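Local coordinates for protein 3-ketosteroid-delta4-5alpha-dehydrogenase (Rhodococcus jostii, PDB 4AT2) that catalyses the FAD-dependent dehydrogenation of 3-keto-5alpha-steroids, placing a double bond between C4 and C5 as part of steroid catabolism, at residues L68-T73 with Y221-Q226; P317-R322 with A362-G367; V379-A384 with P434-D439. One frame throughout, in Å; residues are numbered along the deposited sequence. Where two conformers were deposited one is given.

In the fold
Contact 1 stands at one end of the elongated chain, on the adenosine half of FAD, where strand 67-70 of the parallel sheet meets strand 223-230 of the mixed sheet. Contacts 2 and 3 are on the other side of the chain's centre, about 46 and 48 Å from contact 1 between centres. These two lie together, about 12 Å apart between centres, the helices of contact 2 (317-320 and 361-369) beside the four-stranded antiparallel sheet in which contact 3 pairs strands 383-385 and 435-439. Tyr364 joins them through a probable hydrogen bond to Val379. The three follow in series, and the chain then returns to FAD at Arg476 and Ser491, so contacts 2 and 3 are formed by chain lying between FAD-binding parts.

Contact 1 of 3, residues L68-T73 with Y221-Q226; sequences LVLERT and YDMRVQ. With FAD (flavin-adenine dinucleotide), chain D.
Glu71 and Met223 carry the tight part of the contact: Met223 N bonds to Glu71 O at 2.8 Å, while Asp222 N bonds to Thr73 O at 3.1 Å. Beside them Leu70 CD2 lies 3.8 Å from Met223 CE, and its CD1 meets Val225 CG2. The aliphatic CG of Glu71 rests against the edge of the Tyr221 ring, 3.5 Å from CD1. A bend at chi2 (56°) turns the Glu71 carboxylate to the FAD ribose, where Glu71 OE1 takes FAD O3B and Glu71 OE2 takes FAD O2B, each at 2.7 Å. Thr73 N and OG1 grip OE2 from opposite faces of its plane, and Tyr49 N reaches OE1. Val225 pairs with the adenine through N to N1A and N6A to O. The extended Arg72 chain lies over the adenine face, CB 3.4 Å from FAD C4A, and its guanidinium forms a salt bridge with Asp289. The solvent side is looser: exposed Arg224 lays CD over that guanidinium, a water donates to both Arg72 O and Asp222 OD1, and Asp222 OD2 accepts from Tyr244 N. An acidic residue just past the second strand of a Rossmann-type fold is a familiar dinucleotide feature; so many donors would favour a charged carboxylate, fitted to an unmodified ribose.

Contact 2 of 3, residues P317-R322 with A362-G367; sequences PQLIVR and ASYEEG
Arg322 reaches across to Glu366 in a salt bridge: NE meets OE2 at 2.8 Å with an almost straight N-H...O angle of 177°. The oxygen offers its anti lone pair and lies in the guanidinium plane, though the two flat groups stand nearly perpendicular. Just before that group, Arg322 CD sits 3.5 Å from Gly367 N. A CB on the glycine would run into Gln318 O and crowd Leu319 CD2; without one, the backbones close to 4.6 Å between the CA atoms of Leu319 and Gly367. Alongside, Leu319 CD2 sits over one face of the Tyr364 ring, 4.0 Å from its centroid, as a CH-pi contact; Tyr364 CG, anti to the backbone N (chi1 -176°), brings the ring there. The second shell fixes the guanidinium: Arg322 NH1 bonds to Gln318 O (2.9 Å) and to Gln318 OE1 (3.0 Å), both in its plane. Gln318 is steadied in turn by Thr371 O and Glu153 at its NE2. A leucine at Arg322 would probably leave the Glu366 carboxylate without its counter-charge and Gln318 OE1 without this donor. Around this packing of two helices, helix 340-350 touches Pro317 and Ile320, and strand 356-360 lies against Arg322 and Tyr364 through Ile359.

Contact 3 of 3, residues V379-A384 with P434-D439; sequences VQPKWA and PVAALD
A classic beta bulge marks the pairing of Lys382 and Trp383 with Ala437, on an outermost strand of a four-stranded antiparallel sheet. Ala437 O accepts from both residues: Trp383 N at 3.2 Å, nearly straight (172°) and in the carbonyl plane, and Lys382 N at 3.0 Å, more bent (135°). Ala437 N returns a bond to Trp383 O at 2.9 Å, making Trp383 and Ala437 a hydrogen-bonded pair; Ala384 and Ala436 follow as a non-hydrogen-bonded one. On the face of Ala436, Pro381 CB packs on the alanine CB at 3.7 Å, and farther along Leu438 CD2 lies 3.8 Å from Val379 CB. The Trp383 indole meets Ala437 CB with CE3 and Asp439 CB with CZ3, while helix 388-394 packs against it through Leu391. Lys382 lays its CG over the centre of the Trp383 ring, then bends at chi3 (-77°) to run beside Asp439, where Lys382 NZ forms a salt bridge with Asp439 OD2 at 2.8 Å; Arg441 shares that oxygen. Before the bulge, where Val379 and Gln380 are in loop, a water bridges the two segments, accepting from Asp439 N at 2.9 Å and donating to Gln380 O at 2.8 Å.

Contact 1 of 3, residues L68-T73 with Y221-Q226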
loop_
_atom_site.group_PDB
_atom_site.type_symbol
_atom_site.label_atom_id
_atom_site.label_comp_id
_atom_site.label_asym_id
_atom_site.label_seq_id
_atom_site.Cartn_x
_atom_site.Cartn_y
_atom_site.Cartn_z
ATOM N N LEU A 68 20.824 11.244 27.140
ATOM C CA LEU A 68 21.816 10.332 26.582
ATOM C C LEU A 68 21.357 9.805 25.227
ATOM O O LEU A 68 20.301 9.195 25.126
ATOM C CB LEU A 68 22.088 9.168 27.548
ATOM C CG LEU A 68 23.001 8.024 27.084
ATOM C CD1 LEU A 68 24.398 8.545 26.744
ATOM C CD2 LEU A 68 23.059 6.924 28.144
ATOM N N VAL A 69 22.169 10.049 24.197
ATOM C CA VAL A 69 21.896 9.544 22.855
ATOM C C VAL A 69 22.674 8.250 22.665
ATOM O O VAL A 69 23.851 8.184 22.998
ATOM C CB VAL A 69 22.314 10.566 21.771
ATOM C CG1 VAL A 69 21.976 10.045 20.373
ATOM C CG2 VAL A 69 21.602 11.891 21.988
ATOM N N LEU A 70 22.003 7.228 22.138
ATOM C CA LEU A 70 22.633 5.941 21.855
ATOM C C LEU A 70 22.706 5.763 20.339
ATOM O O LEU A 70 21.675 5.730 19.660
ATOM C CB LEU A 70 21.802 4.819 22.474
ATOM C CG LEU A 70 21.421 4.946 23.945
ATOM C CD1 LEU A 70 20.507 3.789 24.288
ATOM C CD2 LEU A 70 22.659 4.917 24.836
ATOM N N GLU A 71 23.922 5.665 19.807
ATOM C CA GLU A 71 24.102 5.608 18.358
ATOM C C GLU A 71 24.792 4.313 17.967
ATOM O O GLU A 71 25.822 3.956 18.548
ATOM C CB GLU A 71 24.904 6.826 17.875
ATOM C CG GLU A 71 25.459 6.735 16.458
ATOM C CD GLU A 71 24.402 6.458 15.404
ATOM O OE1 GLU A 71 23.267 6.985 15.519
ATOM O OE2 GLU A 71 24.710 5.702 14.451
ATOM N N ARG A 72 24.223 3.620 16.980
ATOM C CA ARG A 72 24.701 2.291 16.572
ATOM C C ARG A 72 26.073 2.313 15.895
ATOM O O ARG A 72 26.895 1.410 16.098
ATOM C CB ARG A 72 23.659 1.653 15.650
ATOM C CG ARG A 72 24.064 0.348 15.004
ATOM C CD ARG A 72 22.870 -0.179 14.231
ATOM N NE ARG A 72 23.152 -1.453 13.582
ATOM C CZ ARG A 72 22.238 -2.165 12.927
ATOM N NH1 ARG A 72 20.983 -1.730 12.844
ATOM N NH2 ARG A 72 22.576 -3.314 12.363
ATOM N N THR A 73 26.319 3.332 15.079
ATOM C CA THR A 73 27.610 3.442 14.386
ATOM C C THR A 73 28.613 4.175 15.271
ATOM O O THR A 73 28.351 4.424 16.442
ATOM C CB THR A 73 27.483 4.165 13.025
ATOM O OG1 THR A 73 27.250 5.557 13.252
ATOM C CG2 THR A 73 26.339 3.586 12.186
ATOM N N TYR A 221 28.434 5.487 21.595
ATOM C CA TYR A 221 28.510 4.933 20.238
ATOM C C TYR A 221 28.645 3.411 20.260
ATOM O O TYR A 221 28.779 2.816 21.328
ATOM C CB TYR A 221 29.647 5.616 19.457
ATOM C CG TYR A 221 29.344 7.077 19.208
ATOM C CD1 TYR A 221 28.454 7.456 18.201
ATOM C CD2 TYR A 221 29.904 8.076 20.009
ATOM C CE1 TYR A 221 28.147 8.788 17.982
ATOM C CE2 TYR A 221 29.603 9.412 19.789
ATOM C CZ TYR A 221 28.717 9.760 18.783
ATOM O OH TYR A 221 28.406 11.084 18.545
ATOM N N ASP A 222 28.582 2.790 19.083
ATOM C CA ASP A 222 28.485 1.335 18.952
ATOM C C ASP A 222 27.327 0.752 19.764
ATOM O O ASP A 222 27.383 -0.399 20.201
ATOM C CB ASP A 222 29.803 0.641 19.336
ATOM C CG ASP A 222 29.911 -0.760 18.754
ATOM O OD1 ASP A 222 29.527 -0.945 17.583
ATOM O OD2 ASP A 222 30.374 -1.681 19.464
ATOM N N MET A 223 26.280 1.555 19.966
ATOM C CA MET A 223 25.112 1.149 20.733
ATOM C C MET A 223 24.043 0.644 19.803
ATOM O O MET A 223 23.302 1.446 19.230
ATOM C CB MET A 223 24.531 2.348 21.478
ATOM C CG MET A 223 25.152 2.610 22.824
ATOM S SD MET A 223 24.503 1.499 24.091
ATOM C CE MET A 223 25.280 2.270 25.503
ATOM N N ARG A 224 23.960 -0.672 19.638
ATOM C CA ARG A 224 22.886 -1.237 18.846
ATOM C C ARG A 224 21.701 -1.571 19.747
ATOM O O ARG A 224 21.678 -2.605 20.395
ATOM C CB ARG A 224 23.348 -2.475 18.080
ATOM C CG ARG A 224 22.300 -2.953 17.074
ATOM C CD ARG A 224 22.748 -4.190 16.321
ATOM N NE ARG A 224 22.850 -5.351 17.204
ATOM C CZ ARG A 224 23.332 -6.535 16.835
ATOM N NH1 ARG A 224 23.761 -6.728 15.590
ATOM N NH2 ARG A 224 23.384 -7.529 17.712
ATOM N N VAL A 225 20.712 -0.686 19.787
ATOM C CA VAL A 225 19.556 -0.918 20.644
ATOM C C VAL A 225 18.786 -2.121 20.115
ATOM O O VAL A 225 18.598 -2.245 18.909
ATOM C CB VAL A 225 18.660 0.342 20.738
ATOM C CG1 VAL A 225 17.434 0.083 21.607
ATOM C CG2 VAL A 225 19.451 1.511 21.294
ATOM N N GLN A 226 18.351 -2.996 21.025
ATOM C CA GLN A 226 17.746 -4.279 20.665
ATOM C C GLN A 226 16.302 -4.442 21.123
ATOM O O GLN A 226 15.477 -4.982 20.385
ATOM C CB GLN A 226 18.560 -5.432 21.257
ATOM C CG GLN A 226 19.934 -5.630 20.635
ATOM C CD GLN A 226 20.811 -6.518 21.492
ATOM O OE1 GLN A 226 21.597 -7.319 20.983
ATOM N NE2 GLN A 226 20.676 -6.389 22.799
HETATM P PA FAD D . 18.854 8.952 10.358
HETATM O O1A FAD D . 19.227 10.350 10.056
HETATM O O2A FAD D . 19.348 7.880 9.480
HETATM O O5B FAD D . 19.310 8.636 11.861
HETATM C C5B FAD D . 19.032 7.368 12.463
HETATM C C4B FAD D . 20.233 6.969 13.337
HETATM O O4B FAD D . 19.814 5.776 14.034
HETATM C C3B FAD D . 21.422 6.574 12.452
HETATM O O3B FAD D . 22.600 7.301 12.884
HETATM C C2B FAD D . 21.558 5.063 12.671
HETATM O O2B FAD D . 22.952 4.659 12.613
HETATM C C1B FAD D . 20.980 4.894 14.074
HETATM N N9A FAD D . 20.477 3.532 14.360
HETATM C C8A FAD D . 19.907 2.653 13.526
HETATM N N7A FAD D . 19.602 1.559 14.221
HETATM C C5A FAD D . 19.970 1.755 15.502
HETATM C C6A FAD D . 19.908 1.002 16.628
HETATM N N6A FAD D . 19.370 -0.216 16.563
HETATM N N1A FAD D . 20.370 1.450 17.808
HETATM C C2A FAD D . 20.920 2.720 17.902
HETATM N N3A FAD D . 20.984 3.485 16.741
HETATM C C4A FAD D . 20.509 2.980 15.573
HETATM N N1 FAD D . 15.006 13.739 2.973
HETATM C C2 FAD D . 14.689 15.083 3.047
HETATM O O2 FAD D . 13.725 15.434 3.713
HETATM N N3 FAD D . 15.470 16.030 2.368
HETATM C C4 FAD D . 16.548 15.621 1.581
HETATM O O4 FAD D . 17.202 16.481 0.986
HETATM C C4X FAD D . 16.862 14.259 1.502
HETATM N N5 FAD D . 17.888 13.823 0.730
HETATM C C5X FAD D . 18.022 12.504 0.488
HETATM C C6 FAD D . 18.904 12.056 -0.500
HETATM C C7 FAD D . 19.064 10.690 -0.748
HETATM C C7M FAD D . 19.968 10.296 -1.755
HETATM C C8 FAD D . 18.319 9.751 -0.004
HETATM C C8M FAD D . 18.436 8.359 -0.196
HETATM C C9 FAD D . 17.448 10.203 0.990
HETATM C C9A FAD D . 17.278 11.576 1.224
HETATM N N10 FAD D . 16.408 12.022 2.163
HETATM C C10 FAD D . 16.093 13.324 2.198
HETATM C "C1'" FAD D . 15.839 11.140 3.215
HETATM C "C2'" FAD D . 16.494 11.457 4.568
HETATM O "O2'" FAD D . 17.906 11.388 4.359
HETATM C "C3'" FAD D . 16.076 10.437 5.639
HETATM O "O3'" FAD D . 14.718 9.998 5.465
HETATM C "C4'" FAD D . 16.248 11.055 7.036
HETATM O "O4'" FAD D . 17.612 11.482 7.172
HETATM C "C5'" FAD D . 15.924 10.030 8.125
HETATM O "O5'" FAD D . 16.020 10.682 9.406
HETATM P P FAD D . 16.058 9.804 10.757
HETATM O O1P FAD D . 14.854 8.973 10.862
HETATM O O2P FAD D . 16.436 10.728 11.878
HETATM O O3P FAD D . 17.234 8.727 10.417
HETATM O O HOH W 1 26.685 -1.383 16.722
HETATM O O HOH W 2 29.927 0.982 15.618
#

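Contact 2 of 3, residues P317-R322 with A362-G367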
loop_
_atom_site.group_PDB
_atom_site.type_symbol
_atom_site.label_atom_id
_atom_site.label_comp_id
_atom_site.label_asym_id
_atom_site.label_seq_id
_atom_site.Cartn_x
_atom_site.Cartn_y
_atom_site.Cartn_z
ATOM N N PRO A 317 16.409 16.247 -14.516
ATOM C CA PRO A 317 15.172 16.974 -14.825
ATOM C C PRO A 317 15.260 18.000 -15.958
ATOM O O PRO A 317 14.238 18.308 -16.572
ATOM C CB PRO A 317 14.830 17.653 -13.485
ATOM C CG PRO A 317 15.394 16.712 -12.464
ATOM C CD PRO A 317 16.725 16.325 -13.074
ATOM N N GLN A 318 16.449 18.527 -16.248
ATOM C CA GLN A 318 16.568 19.493 -17.343
ATOM C C GLN A 318 16.363 18.829 -18.707
ATOM O O GLN A 318 15.961 19.491 -19.659
ATOM C CB GLN A 318 17.918 20.224 -17.298
ATOM C CG GLN A 318 18.105 21.089 -16.043
ATOM C CD GLN A 318 17.640 22.527 -16.216
ATOM O OE1 GLN A 318 16.651 22.799 -16.891
ATOM N NE2 GLN A 318 18.370 23.462 -15.605
ATOM N N LEU A 319 16.649 17.531 -18.798
ATOM C CA LEU A 319 16.325 16.763 -20.012
ATOM C C LEU A 319 14.830 16.449 -20.045
ATOM O O LEU A 319 14.152 16.683 -21.063
ATOM C CB LEU A 319 17.128 15.460 -20.079
ATOM C CG LEU A 319 18.644 15.634 -20.232
ATOM C CD1 LEU A 319 19.328 14.287 -20.076
ATOM C CD2 LEU A 319 18.976 16.260 -21.573
ATOM N N ILE A 320 14.330 15.916 -18.930
ATOM C CA ILE A 320 12.933 15.474 -18.836
ATOM C C ILE A 320 11.972 16.590 -19.260
ATOM O O ILE A 320 11.047 16.366 -20.050
ATOM C CB ILE A 320 12.592 14.979 -17.402
ATOM C CG1 ILE A 320 13.429 13.742 -17.043
ATOM C CG2 ILE A 320 11.112 14.645 -17.259
ATOM C CD1 ILE A 320 13.337 13.350 -15.584
ATOM N N VAL A 321 12.199 17.797 -18.739
ATOM C CA VAL A 321 11.265 18.903 -18.950
ATOM C C VAL A 321 11.173 19.359 -20.412
ATOM O O VAL A 321 10.197 20.000 -20.801
ATOM C CB VAL A 321 11.581 20.085 -17.997
ATOM C CG1 VAL A 321 12.742 20.926 -18.526
ATOM C CG2 VAL A 321 10.343 20.932 -17.759
ATOM N N ARG A 322 12.170 19.001 -21.221
ATOM C CA ARG A 322 12.235 19.421 -22.612
ATOM C C ARG A 322 11.761 18.360 -23.607
ATOM O O ARG A 322 11.810 18.571 -24.814
ATOM C CB ARG A 322 13.664 19.875 -22.954
ATOM C CG ARG A 322 14.034 21.185 -22.286
ATOM C CD ARG A 322 15.518 21.503 -22.444
ATOM N NE ARG A 322 15.765 22.871 -22.001
ATOM C CZ ARG A 322 15.955 23.242 -20.733
ATOM N NH1 ARG A 322 15.989 22.347 -19.742
ATOM N NH2 ARG A 322 16.120 24.535 -20.465
ATOM N N ALA A 362 17.648 19.042 -30.894
ATOM C CA ALA A 362 17.936 20.397 -30.420
ATOM C C ALA A 362 17.559 20.555 -28.948
ATOM O O ALA A 362 18.283 21.201 -28.183
ATOM C CB ALA A 362 17.219 21.442 -31.267
ATOM N N SER A 363 16.427 19.972 -28.550
ATOM C CA SER A 363 15.984 20.080 -27.158
ATOM C C SER A 363 16.866 19.268 -26.218
ATOM O O SER A 363 17.127 19.675 -25.081
ATOM C CB SER A 363 14.529 19.640 -27.016
ATOM O OG SER A 363 13.683 20.532 -27.702
ATOM N N TYR A 364 17.326 18.115 -26.691
ATOM C CA TYR A 364 18.257 17.325 -25.912
ATOM C C TYR A 364 19.546 18.123 -25.667
ATOM O O TYR A 364 20.028 18.187 -24.528
ATOM C CB TYR A 364 18.562 15.968 -26.567
ATOM C CG TYR A 364 19.459 15.142 -25.681
ATOM C CD1 TYR A 364 20.848 15.318 -25.707
ATOM C CD2 TYR A 364 18.920 14.245 -24.765
ATOM C CE1 TYR A 364 21.674 14.594 -24.862
ATOM C CE2 TYR A 364 19.740 13.506 -23.924
ATOM C CZ TYR A 364 21.114 13.695 -23.976
ATOM O OH TYR A 364 21.942 12.979 -23.146
ATOM N N GLU A 365 20.077 18.731 -26.730
ATOM C CA GLU A 365 21.304 19.533 -26.636
ATOM C C GLU A 365 21.138 20.673 -25.641
ATOM O O GLU A 365 22.021 20.917 -24.814
ATOM C CB GLU A 365 21.707 20.078 -28.014
ATOM C CG GLU A 365 22.253 19.012 -28.949
ATOM C CD GLU A 365 22.455 19.481 -30.388
ATOM O OE1 GLU A 365 21.932 20.554 -30.786
ATOM O OE2 GLU A 365 23.134 18.748 -31.140
ATOM N N GLU A 366 19.995 21.351 -25.699
ATOM C CA GLU A 366 19.731 22.441 -24.767
ATOM C C GLU A 366 19.625 21.932 -23.333
ATOM O O GLU A 366 20.204 22.511 -22.412
ATOM C CB GLU A 366 18.466 23.203 -25.156
ATOM C CG GLU A 366 18.126 24.321 -24.178
ATOM C CD GLU A 366 16.891 25.077 -24.586
ATOM O OE1 GLU A 366 17.022 25.959 -25.461
ATOM O OE2 GLU A 366 15.796 24.803 -24.030
ATOM N N GLY A 367 18.899 20.838 -23.137
ATOM C CA GLY A 367 18.766 20.280 -21.791
ATOM C C GLY A 367 20.091 19.782 -21.227
ATOM O O GLY A 367 20.368 19.937 -20.034
HETATM O O HOH W 3 15.593 27.150 -21.775
#

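Contact 3 of 3, residues V379-A384 with P434-D439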
loop_
_atom_site.group_PDB
_atom_site.type_symbol
_atom_site.label_atom_id
_atom_site.label_comp_id
_atom_site.label_asym_id
_atom_site.label_seq_id
_atom_site.Cartn_x
_atom_site.Cartn_y
_atom_site.Cartn_z
ATOM N N VAL A 379 21.331 11.098 -19.013
ATOM C CA VAL A 379 21.192 9.860 -19.779
ATOM C C VAL A 379 21.287 10.148 -21.269
ATOM O O VAL A 379 20.689 11.107 -21.758
ATOM C CB VAL A 379 19.846 9.174 -19.448
ATOM C CG1 VAL A 379 19.617 7.940 -20.312
ATOM C CG2 VAL A 379 19.773 8.814 -17.967
ATOM N N GLN A 380 22.082 9.344 -21.979
ATOM C CA GLN A 380 22.205 9.453 -23.428
ATOM C C GLN A 380 21.061 8.704 -24.102
ATOM O O GLN A 380 20.613 7.684 -23.588
ATOM C CB GLN A 380 23.544 8.871 -23.893
ATOM C CG GLN A 380 24.753 9.675 -23.431
ATOM C CD GLN A 380 24.889 11.015 -24.136
ATOM O OE1 GLN A 380 24.386 11.211 -25.250
ATOM N NE2 GLN A 380 25.573 11.952 -23.490
ATOM N N PRO A 381 20.590 9.202 -25.256
ATOM C CA PRO A 381 19.539 8.492 -25.982
ATOM C C PRO A 381 19.996 7.098 -26.403
ATOM O O PRO A 381 21.158 6.917 -26.812
ATOM C CB PRO A 381 19.335 9.351 -27.241
ATOM C CG PRO A 381 19.913 10.684 -26.903
ATOM C CD PRO A 381 21.073 10.371 -26.006
ATOM N N LYS A 382 19.089 6.126 -26.319
ATOM C CA LYS A 382 19.355 4.787 -26.849
ATOM C C LYS A 382 19.073 4.735 -28.350
ATOM O O LYS A 382 19.853 4.146 -29.116
ATOM C CB LYS A 382 18.530 3.726 -26.118
ATOM C CG LYS A 382 18.725 2.323 -26.690
ATOM C CD LYS A 382 18.169 1.228 -25.793
ATOM C CE LYS A 382 19.083 0.946 -24.610
ATOM N NZ LYS A 382 18.481 -0.042 -23.668
ATOM N N TRP A 383 17.966 5.343 -28.764
ATOM C CA TRP A 383 17.588 5.364 -30.178
ATOM C C TRP A 383 17.514 6.761 -30.707
ATOM O O TRP A 383 17.154 7.689 -29.992
ATOM C CB TRP A 383 16.233 4.714 -30.403
ATOM C CG TRP A 383 16.059 3.317 -29.867
ATOM C CD1 TRP A 383 16.352 2.112 -30.505
ATOM C CD2 TRP A 383 15.484 2.934 -28.573
ATOM N NE1 TRP A 383 16.018 1.042 -29.709
ATOM C CE2 TRP A 383 15.501 1.469 -28.533
ATOM C CE3 TRP A 383 14.990 3.639 -27.472
ATOM C CZ2 TRP A 383 15.022 0.756 -27.437
ATOM C CZ3 TRP A 383 14.515 2.908 -26.374
ATOM C CH2 TRP A 383 14.537 1.504 -26.357
ATOM N N ALA A 384 17.844 6.923 -31.981
ATOM C CA ALA A 384 17.678 8.203 -32.653
ATOM C C ALA A 384 17.314 7.966 -34.103
ATOM O O ALA A 384 17.866 7.072 -34.757
ATOM C CB ALA A 384 18.935 9.051 -32.544
ATOM N N PRO A 434 15.628 15.808 -36.083
ATOM C CA PRO A 434 15.587 14.392 -35.741
ATOM C C PRO A 434 15.137 14.227 -34.301
ATOM O O PRO A 434 15.184 15.184 -33.509
ATOM C CB PRO A 434 17.045 13.926 -35.893
ATOM C CG PRO A 434 17.780 15.048 -36.524
ATOM C CD PRO A 434 17.013 16.298 -36.234
ATOM N N VAL A 435 14.681 13.024 -33.977
ATOM C CA VAL A 435 14.066 12.760 -32.692
ATOM C C VAL A 435 14.786 11.582 -32.052
ATOM O O VAL A 435 15.251 10.677 -32.751
ATOM C CB VAL A 435 12.524 12.551 -32.859
ATOM C CG1 VAL A 435 12.199 11.384 -33.794
ATOM C CG2 VAL A 435 11.810 12.455 -31.513
ATOM N N ALA A 436 14.903 11.617 -30.730
ATOM C CA ALA A 436 15.597 10.574 -29.976
ATOM C C ALA A 436 14.699 10.020 -28.874
ATOM O O ALA A 436 13.731 10.657 -28.472
ATOM C CB ALA A 436 16.870 11.138 -29.374
ATOM N N ALA A 437 15.020 8.823 -28.394
ATOM C CA ALA A 437 14.337 8.274 -27.228
ATOM C C ALA A 437 15.351 7.763 -26.223
ATOM O O ALA A 437 16.287 7.031 -26.572
ATOM C CB ALA A 437 13.369 7.170 -27.624
ATOM N N LEU A 438 15.173 8.165 -24.974
ATOM C CA LEU A 438 15.945 7.630 -23.863
ATOM C C LEU A 438 15.176 6.453 -23.285
ATOM O O LEU A 438 13.974 6.559 -23.040
ATOM C CB LEU A 438 16.115 8.682 -22.761
ATOM C CG LEU A 438 17.113 9.833 -22.928
ATOM C CD1 LEU A 438 16.808 10.696 -24.153
ATOM C CD2 LEU A 438 17.099 10.672 -21.646
ATOM N N ASP A 439 15.882 5.345 -23.059
ATOM C CA ASP A 439 15.300 4.172 -22.401
ATOM C C ASP A 439 15.349 4.356 -20.886
ATOM O O ASP A 439 16.415 4.268 -20.272
ATOM C CB ASP A 439 16.071 2.911 -22.808
ATOM C CG ASP A 439 15.404 1.631 -22.343
ATOM O OD1 ASP A 439 14.429 1.695 -21.561
ATOM O OD2 ASP A 439 15.876 0.549 -22.764
HETATM O O HOH W 4 18.730 5.655 -23.080
#